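Local coordinates for 3-hydroxyacyl-thioester dehydratase X (Mycobacterium tuberculosis, PDB 4OOB), which catalyses the reversible hydration of trans-2-enoyl-CoA to (3R)-3-hydroxyacyl-CoA, with a broad chain-length range and a preference for C8 to C12 substrates, at residues 75-81 with 117-121; 186-191 with 221-225. All coordinates share one frame. Residue numbers count along the deposited sequence, not the author numbering.

How the interactions relate
Both contacts join neighbouring pieces of one double hotdog chain, but on opposite sides of its centre. Their centres are about 30 Å apart and their nearest atoms about 15 Å, so they do not touch. Interaction 1 lies in the N-terminal half and holds two strands of the sheet, 69-77 and 116-128. One face is buried under Leu41 and the start of helix 43-57; Tyr78 and Arg79 are exposed. Interaction 2 lies in the C-terminal half and ties together two loops. It is more buried and mostly aliphatic. Interaction 1 has four direct backbone hydrogen bonds, interaction 2 just two, plus a water bridge.

Interaction 1: 75-81 with 117-121; sequences ITQYRPI and VAWHQ
Trp119 packs its indole against Ile75, with Ile75 CG1 3.6 Å from Trp119 CZ2 and Ile75 CG2 3.5 Å from Trp119 NE1. Trp119 is t at chi1, with chi2 near 102°; Ile75 is m, then t. Strands 75-77 and 117-121 run antiparallel; the axes of these two short segments approach to 4.7 Å, with 169° between their N-to-C directions. Ile75 with Gln121 (CA-CA 4.5 Å) and Gln77 with Trp119 (CA-CA 4.4 Å) are non-hydrogen-bonded pairs. Thr76 with His120 (CA-CA 5.1 Å) is the hydrogen-bonded pair between them. Thr76 N donates to His120 O at 2.8 Å, and His120 N to Thr76 O at 3.0 Å. These are adjacent strands in the N-terminal half of a double hotdog fold. Ile75, Gln77, Trp119 and Gln121 share one face, where Pro44 of helix 43-57 meets Trp119. Trp119 NE1 is hydrogen-bonded to Leu41 O. Thr76 and His120 share the other face, CB to CB 4.4 Å. Opposite Val111 of strand 102-113, Ala118 and Trp119 form a classic beta bulge; Ala118 has phi/psi -90/-29. Past Gln77 the first strand turns, and Ala118 O accepts from Tyr78 N at 2.7 Å and Arg79 N at 3.2 Å. Tyr78, m at chi1, sets its CD2 3.4 Å from Val117 O. Ile81 bends back, its CG1 3.9 Å from Ala118 CB and its CD1 3.8 Å from Trp119 CB.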
ATOM      1  N   ILE A  75      -8.973   1.887   1.279  1.00 14.98           N
ATOM      2  CA  ILE A  75      -8.871   3.241   1.842  1.00 14.84           C
ATOM      3  C   ILE A  75     -10.201   3.891   1.555  1.00 15.20           C
ATOM      4  O   ILE A  75     -10.678   3.843   0.423  1.00 15.02           O
ATOM      5  CB  ILE A  75      -7.740   4.036   1.169  1.00 14.30           C
ATOM      6  CG1 ILE A  75      -6.399   3.623   1.768  1.00 14.22           C
ATOM      7  CG2 ILE A  75      -7.945   5.549   1.303  1.00 14.92           C
ATOM      8  CD1 ILE A  75      -5.206   3.978   0.870  1.00 13.61           C
ATOM      9  N   THR A  76     -10.813   4.460   2.575  1.00 15.32           N
ATOM     10  CA  THR A  76     -11.990   5.297   2.348  1.00 16.25           C
ATOM     11  C   THR A  76     -11.675   6.722   2.797  1.00 17.16           C
ATOM     12  O   THR A  76     -11.528   6.960   3.983  1.00 17.03           O
ATOM     13  CB  THR A  76     -13.225   4.752   3.091  1.00 16.32           C
ATOM     14  OG1 THR A  76     -13.470   3.395   2.666  1.00 16.37           O
ATOM     15  CG2 THR A  76     -14.446   5.572   2.780  1.00 16.05           C
ATOM     16  N   GLN A  77     -11.554   7.660   1.841  1.00 17.91           N
ATOM     17  CA  GLN A  77     -11.304   9.045   2.176  1.00 18.86           C
ATOM     18  C   GLN A  77     -12.603   9.825   2.221  1.00 20.16           C
ATOM     19  O   GLN A  77     -13.192  10.015   1.184  1.00 22.20           O
ATOM     20  CB  GLN A  77     -10.341   9.683   1.149  1.00 19.16           C
ATOM     21  CG  GLN A  77      -9.983  11.133   1.449  1.00 19.61           C
ATOM     22  CD  GLN A  77      -8.879  11.635   0.536  1.00 20.46           C
ATOM     23  OE1 GLN A  77      -7.685  11.424   0.762  1.00 19.74           O
ATOM     24  NE2 GLN A  77      -9.285  12.275  -0.511  1.00 20.92           N
ATOM     25  N   TYR A  78     -13.011  10.329   3.398  1.00 21.68           N
ATOM     26  CA  TYR A  78     -14.253  11.123   3.556  1.00 22.56           C
ATOM     27  C   TYR A  78     -13.996  12.561   3.187  1.00 24.90           C
ATOM     28  O   TYR A  78     -14.857  13.224   2.654  1.00 25.34           O
ATOM     29  CB  TYR A  78     -14.814  11.015   4.995  1.00 23.07           C
ATOM     30  CG  TYR A  78     -15.169   9.576   5.340  1.00 23.05           C
ATOM     31  CD1 TYR A  78     -16.344   8.994   4.870  1.00 24.54           C
ATOM     32  CD2 TYR A  78     -14.308   8.792   6.090  1.00 23.65           C
ATOM     33  CE1 TYR A  78     -16.674   7.659   5.151  1.00 25.08           C
ATOM     34  CE2 TYR A  78     -14.596   7.455   6.379  1.00 24.74           C
ATOM     35  CZ  TYR A  78     -15.784   6.880   5.903  1.00 24.86           C
ATOM     36  OH  TYR A  78     -16.057   5.561   6.164  1.00 23.80           O
ATOM     37  N   ARG A  79     -12.813  13.057   3.513  1.00 27.79           N
ATOM     38  CA  ARG A  79     -12.376  14.321   3.000  1.00 29.23           C
ATOM     39  C   ARG A  79     -10.872  14.388   2.977  1.00 27.22           C
ATOM     40  O   ARG A  79     -10.225  13.802   3.809  1.00 26.74           O
ATOM     41  CB  ARG A  79     -12.943  15.485   3.823  1.00 34.68           C
ATOM     42  CG  ARG A  79     -12.655  15.457   5.320  1.00 39.87           C
ATOM     43  CD  ARG A  79     -12.334  16.857   5.887  1.00 45.22           C
ATOM     44  NE  ARG A  79     -10.871  17.048   5.948  1.00 49.71           N
ATOM     45  CZ  ARG A  79     -10.223  18.127   6.390  1.00 50.83           C
ATOM     46  NH1 ARG A  79     -10.870  19.198   6.836  1.00 50.84           N
ATOM     47  NH2 ARG A  79      -8.895  18.129   6.376  1.00 53.19           N
ATOM     48  N   PRO A  80     -10.319  15.144   2.033  1.00 27.26           N
ATOM     49  CA  PRO A  80      -8.893  15.337   1.887  1.00 27.67           C
ATOM     50  C   PRO A  80      -8.236  15.883   3.120  1.00 27.69           C
ATOM     51  O   PRO A  80      -8.809  16.673   3.831  1.00 29.51           O
ATOM     52  CB  PRO A  80      -8.776  16.396   0.770  1.00 27.74           C
ATOM     53  CG  PRO A  80     -10.059  16.318   0.020  1.00 27.91           C
ATOM     54  CD  PRO A  80     -11.088  15.879   1.013  1.00 28.09           C
ATOM     55  N   ILE A  81      -7.019  15.457   3.345  1.00 28.45           N
ATOM     56  CA  ILE A  81      -6.239  15.919   4.472  1.00 30.63           C
ATOM     57  C   ILE A  81      -5.216  16.935   3.959  1.00 30.28           C
ATOM     58  O   ILE A  81      -4.493  16.681   2.990  1.00 28.27           O
ATOM     59  CB  ILE A  81      -5.519  14.737   5.142  1.00 30.58           C
ATOM     60  CG1 ILE A  81      -6.546  13.793   5.779  1.00 30.37           C
ATOM     61  CG2 ILE A  81      -4.537  15.228   6.202  1.00 32.74           C
ATOM     62  CD1 ILE A  81      -5.949  12.459   6.158  1.00 28.99           C
ATOM     63  N   VAL A 117     -13.606  11.839  11.303  1.00 24.22           N
ATOM     64  CA  VAL A 117     -12.749  10.913  10.561  1.00 22.54           C
ATOM     65  C   VAL A 117     -12.653  11.343   9.091  1.00 21.83           C
ATOM     66  O   VAL A 117     -13.631  11.304   8.350  1.00 23.56           O
ATOM     67  CB  VAL A 117     -13.214   9.429  10.660  1.00 21.42           C
ATOM     68  CG1 VAL A 117     -12.309   8.522   9.853  1.00 21.06           C
ATOM     69  CG2 VAL A 117     -13.206   8.959  12.108  1.00 21.19           C
ATOM     70  N   ALA A 118     -11.457  11.712   8.668  1.00 20.25           N
ATOM     71  CA  ALA A 118     -11.229  12.114   7.300  1.00 19.52           C
ATOM     72  C   ALA A 118     -10.855  10.944   6.434  1.00 18.44           C
ATOM     73  O   ALA A 118     -11.173  10.938   5.262  1.00 18.74           O
ATOM     74  CB  ALA A 118     -10.156  13.156   7.240  1.00 20.00           C
ATOM     75  N   TRP A 119     -10.216   9.932   7.014  1.00 17.95           N
ATOM     76  CA  TRP A 119      -9.551   8.899   6.215  1.00 16.01           C
ATOM     77  C   TRP A 119      -9.463   7.602   7.033  1.00 15.32           C
ATOM     78  O   TRP A 119      -9.019   7.603   8.183  1.00 15.23           O
ATOM     79  CB  TRP A 119      -8.166   9.434   5.801  1.00 15.77           C
ATOM     80  CG  TRP A 119      -7.286   8.653   4.784  1.00 14.76           C
ATOM     81  CD1 TRP A 119      -7.104   8.945   3.443  1.00 15.03           C
ATOM     82  CD2 TRP A 119      -6.427   7.542   5.061  1.00 14.02           C
ATOM     83  NE1 TRP A 119      -6.176   8.080   2.869  1.00 14.64           N
ATOM     84  CE2 TRP A 119      -5.748   7.209   3.835  1.00 14.23           C
ATOM     85  CE3 TRP A 119      -6.157   6.811   6.204  1.00 13.35           C
ATOM     86  CZ2 TRP A 119      -4.848   6.170   3.744  1.00 13.56           C
ATOM     87  CZ3 TRP A 119      -5.267   5.780   6.128  1.00 13.77           C
ATOM     88  CH2 TRP A 119      -4.608   5.452   4.893  1.00 13.86           C
ATOM     89  N   HIS A 120      -9.903   6.519   6.415  1.00 14.89           N
ATOM     90  CA  HIS A 120     -10.033   5.225   7.048  1.00 15.49           C
ATOM     91  C   HIS A 120      -9.336   4.164   6.198  1.00 14.58           C
ATOM     92  O   HIS A 120      -9.500   4.139   4.977  1.00 14.72           O
ATOM     93  CB  HIS A 120     -11.544   4.893   7.170  1.00 16.10           C
ATOM     94  CG  HIS A 120     -11.825   3.564   7.791  1.00 17.21           C
ATOM     95  ND1 HIS A 120     -11.976   3.382   9.156  1.00 18.86           N
ATOM     96  CD2 HIS A 120     -12.003   2.354   7.232  1.00 17.08           C
ATOM     97  CE1 HIS A 120     -12.196   2.102   9.400  1.00 18.06           C
ATOM     98  NE2 HIS A 120     -12.212   1.460   8.248  1.00 17.82           N
ATOM     99  N   GLN A 121      -8.640   3.237   6.837  1.00 13.98           N
ATOM    100  CA  GLN A 121      -7.980   2.169   6.106  1.00 12.96           C
ATOM    101  C   GLN A 121      -8.050   0.764   6.755  1.00 12.81           C
ATOM    102  O   GLN A 121      -7.910   0.627   7.942  1.00 12.47           O
ATOM    103  CB  GLN A 121      -6.546   2.556   5.892  1.00 12.05           C
ATOM    104  CG  GLN A 121      -5.672   1.481   5.306  1.00 11.49           C
ATOM    105  CD  GLN A 121      -4.264   2.001   5.124  1.00 11.15           C
ATOM    106  OE1 GLN A 121      -3.878   2.298   4.015  1.00 11.27           O
ATOM    107  NE2 GLN A 121      -3.515   2.177   6.223  1.00 10.93           N
TER

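Interaction 2: 186-191 with 221-225; sequences FPTVIA and PVLLP
Two extended loops of the C-terminal hotdog half meet here at one backbone bridge, between Ile190 and Leu223 (Ile190 CA to Leu223 CA 4.6 Å). The chains pass in roughly opposite directions. Ala191 N donates to Val222 O at 2.9 Å, and Leu224 N to Val189 O at 3.3 Å. Segment 186-191 joins helices 178-183 and 193-199; segment 221-225 leads into strand 226-234. Leu224 (m, then t) fills the hollow between Val189 and Ala191. Its CD2 sits 3.9 Å from Ala191 CB and its CD1 4.2 Å from Val189 CG2. Pro158 and Ile161 of helix 158-167 also lie against this leucine. The small Ala191 also meets Val222, CB to CG1 3.8 Å. Leu223, also m then t, lodges against Ile190 and Pro187, with its CD2 3.5 Å from Ile190 CG2 and its CD1 4.0 Å from Pro187 CG. Phe186 CE1 rests 4.0 Å from Pro221 CB. Ile190 also touches Ile174 and His175, in a sequence that matches the hydratase 2 motif of this family. Thr188, p at chi1, donates from OG1 to Val189 O at 2.9 Å. One water accepts from Val222 N and donates to Ala191 O; its oxygen lies 2.9 Å from each of these two atoms.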
ATOM      1  N   PHE A 186      11.707 -15.173  -1.992  1.00 17.76           N
ATOM      2  CA  PHE A 186      11.680 -14.363  -3.192  1.00 16.97           C
ATOM      3  C   PHE A 186      13.002 -14.396  -3.880  1.00 17.99           C
ATOM      4  O   PHE A 186      14.007 -14.211  -3.226  1.00 17.77           O
ATOM      5  CB  PHE A 186      11.394 -12.919  -2.830  1.00 16.43           C
ATOM      6  CG  PHE A 186      10.035 -12.726  -2.223  1.00 16.47           C
ATOM      7  CD1 PHE A 186       8.905 -12.883  -2.999  1.00 16.19           C
ATOM      8  CD2 PHE A 186       9.891 -12.453  -0.868  1.00 15.55           C
ATOM      9  CE1 PHE A 186       7.652 -12.718  -2.444  1.00 16.53           C
ATOM     10  CE2 PHE A 186       8.660 -12.282  -0.320  1.00 15.62           C
ATOM     11  CZ  PHE A 186       7.524 -12.423  -1.100  1.00 15.75           C
ATOM     12  N   PRO A 187      13.006 -14.520  -5.215  1.00 18.75           N
ATOM     13  CA  PRO A 187      14.296 -14.645  -5.911  1.00 19.64           C
ATOM     14  C   PRO A 187      15.058 -13.360  -6.092  1.00 20.73           C
ATOM     15  O   PRO A 187      16.221 -13.416  -6.413  1.00 21.55           O
ATOM     16  CB  PRO A 187      13.909 -15.231  -7.272  1.00 19.48           C
ATOM     17  CG  PRO A 187      12.490 -14.772  -7.484  1.00 19.52           C
ATOM     18  CD  PRO A 187      11.860 -14.796  -6.109  1.00 19.05           C
ATOM     19  N   THR A 188      14.412 -12.203  -5.969  1.00 21.84           N
ATOM     20  CA  THR A 188      15.116 -10.928  -5.897  1.00 22.24           C
ATOM     21  C   THR A 188      14.348 -10.070  -4.915  1.00 21.13           C
ATOM     22  O   THR A 188      13.287 -10.480  -4.407  1.00 20.67           O
ATOM     23  CB  THR A 188      15.148 -10.188  -7.265  1.00 24.24           C
ATOM     24  OG1 THR A 188      13.847  -9.639  -7.577  1.00 26.16           O
ATOM     25  CG2 THR A 188      15.498 -11.077  -8.334  1.00 24.91           C
ATOM     26  N   VAL A 189      14.850  -8.863  -4.695  1.00 20.02           N
ATOM     27  CA  VAL A 189      14.140  -7.841  -3.914  1.00 18.92           C
ATOM     28  C   VAL A 189      12.834  -7.494  -4.613  1.00 18.18           C
ATOM     29  O   VAL A 189      12.744  -7.654  -5.815  1.00 18.21           O
ATOM     30  CB  VAL A 189      15.019  -6.603  -3.771  1.00 19.20           C
ATOM     31  CG1 VAL A 189      16.148  -6.924  -2.809  1.00 19.65           C
ATOM     32  CG2 VAL A 189      15.611  -6.181  -5.132  1.00 19.04           C
ATOM     33  N   ILE A 190      11.800  -7.086  -3.872  1.00 17.31           N
ATOM     34  CA  ILE A 190      10.494  -6.840  -4.473  1.00 16.17           C
ATOM     35  C   ILE A 190      10.001  -5.456  -4.072  1.00 14.38           C
ATOM     36  O   ILE A 190      10.397  -4.977  -3.049  1.00 13.40           O
ATOM     37  CB  ILE A 190       9.455  -7.934  -4.092  1.00 17.40           C
ATOM     38  CG1 ILE A 190       9.093  -7.801  -2.633  1.00 17.23           C
ATOM     39  CG2 ILE A 190       9.988  -9.324  -4.454  1.00 18.64           C
ATOM     40  CD1 ILE A 190       8.198  -8.849  -2.018  1.00 17.58           C
ATOM     41  N   ALA A 191       9.158  -4.825  -4.904  1.00 13.30           N
ATOM     42  CA  ALA A 191       8.558  -3.536  -4.575  1.00 12.91           C
ATOM     43  C   ALA A 191       7.591  -3.706  -3.429  1.00 12.19           C
ATOM     44  O   ALA A 191       6.924  -4.712  -3.345  1.00 11.19           O
ATOM     45  CB  ALA A 191       7.800  -2.956  -5.763  1.00 12.33           C
ATOM     46  N   PRO A 221       4.090 -10.770  -6.886  1.00 19.03           N
ATOM     47  CA  PRO A 221       5.064  -9.840  -6.362  1.00 18.65           C
ATOM     48  C   PRO A 221       5.782  -9.117  -7.485  1.00 18.03           C
ATOM     49  O   PRO A 221       5.890  -9.629  -8.574  1.00 18.50           O
ATOM     50  CB  PRO A 221       6.009 -10.736  -5.551  1.00 20.09           C
ATOM     51  CG  PRO A 221       5.876 -12.099  -6.171  1.00 21.43           C
ATOM     52  CD  PRO A 221       4.404 -12.163  -6.484  1.00 20.96           C
ATOM     53  N   VAL A 222       6.173  -7.887  -7.253  1.00 17.48           N
ATOM     54  CA  VAL A 222       6.757  -7.097  -8.296  1.00 18.04           C
ATOM     55  C   VAL A 222       8.241  -7.246  -8.126  1.00 18.67           C
ATOM     56  O   VAL A 222       8.849  -6.576  -7.226  1.00 17.30           O
ATOM     57  CB  VAL A 222       6.277  -5.659  -8.162  1.00 18.98           C
ATOM     58  CG1 VAL A 222       7.061  -4.713  -9.079  1.00 19.21           C
ATOM     59  CG2 VAL A 222       4.760  -5.611  -8.464  1.00 19.23           C
ATOM     60  N   LEU A 223       8.811  -8.207  -8.885  1.00 18.54           N
ATOM     61  CA  LEU A 223      10.244  -8.511  -8.804  1.00 19.26           C
ATOM     62  C   LEU A 223      10.988  -7.452  -9.514  1.00 19.15           C
ATOM     63  O   LEU A 223      10.560  -7.040 -10.557  1.00 19.42           O
ATOM     64  CB  LEU A 223      10.604  -9.828  -9.449  1.00 21.55           C
ATOM     65  CG  LEU A 223       9.945 -11.077  -8.874  1.00 22.83           C
ATOM     66  CD1 LEU A 223      10.428 -12.244  -9.767  1.00 23.36           C
ATOM     67  CD2 LEU A 223      10.301 -11.266  -7.407  1.00 22.17           C
ATOM     68  N   LEU A 224      12.083  -6.972  -8.931  1.00 19.16           N
ATOM     69  CA  LEU A 224      12.766  -5.770  -9.455  1.00 19.20           C
ATOM     70  C   LEU A 224      14.060  -6.212 -10.177  1.00 19.45           C
ATOM     71  O   LEU A 224      14.637  -7.231  -9.806  1.00 20.18           O
ATOM     72  CB  LEU A 224      13.081  -4.787  -8.321  1.00 18.46           C
ATOM     73  CG  LEU A 224      11.980  -4.394  -7.320  1.00 17.16           C
ATOM     74  CD1 LEU A 224      12.554  -3.508  -6.229  1.00 16.61           C
ATOM     75  CD2 LEU A 224      10.851  -3.629  -8.020  1.00 18.37           C
ATOM     76  N   PRO A 225      14.484  -5.478 -11.224  1.00 19.82           N
ATOM     77  CA  PRO A 225      13.748  -4.373 -11.886  1.00 20.00           C
ATOM     78  C   PRO A 225      12.465  -4.877 -12.579  1.00 20.24           C
ATOM     79  O   PRO A 225      12.423  -5.987 -13.081  1.00 20.61           O
ATOM     80  CB  PRO A 225      14.741  -3.885 -12.964  1.00 21.20           C
ATOM     81  CG  PRO A 225      15.645  -5.082 -13.212  1.00 20.77           C
ATOM     82  CD  PRO A 225      15.807  -5.684 -11.845  1.00 20.16           C
TER
HETATM   83  O   HOH W   1       5.674  -6.964  -4.594  1.00 11.43           O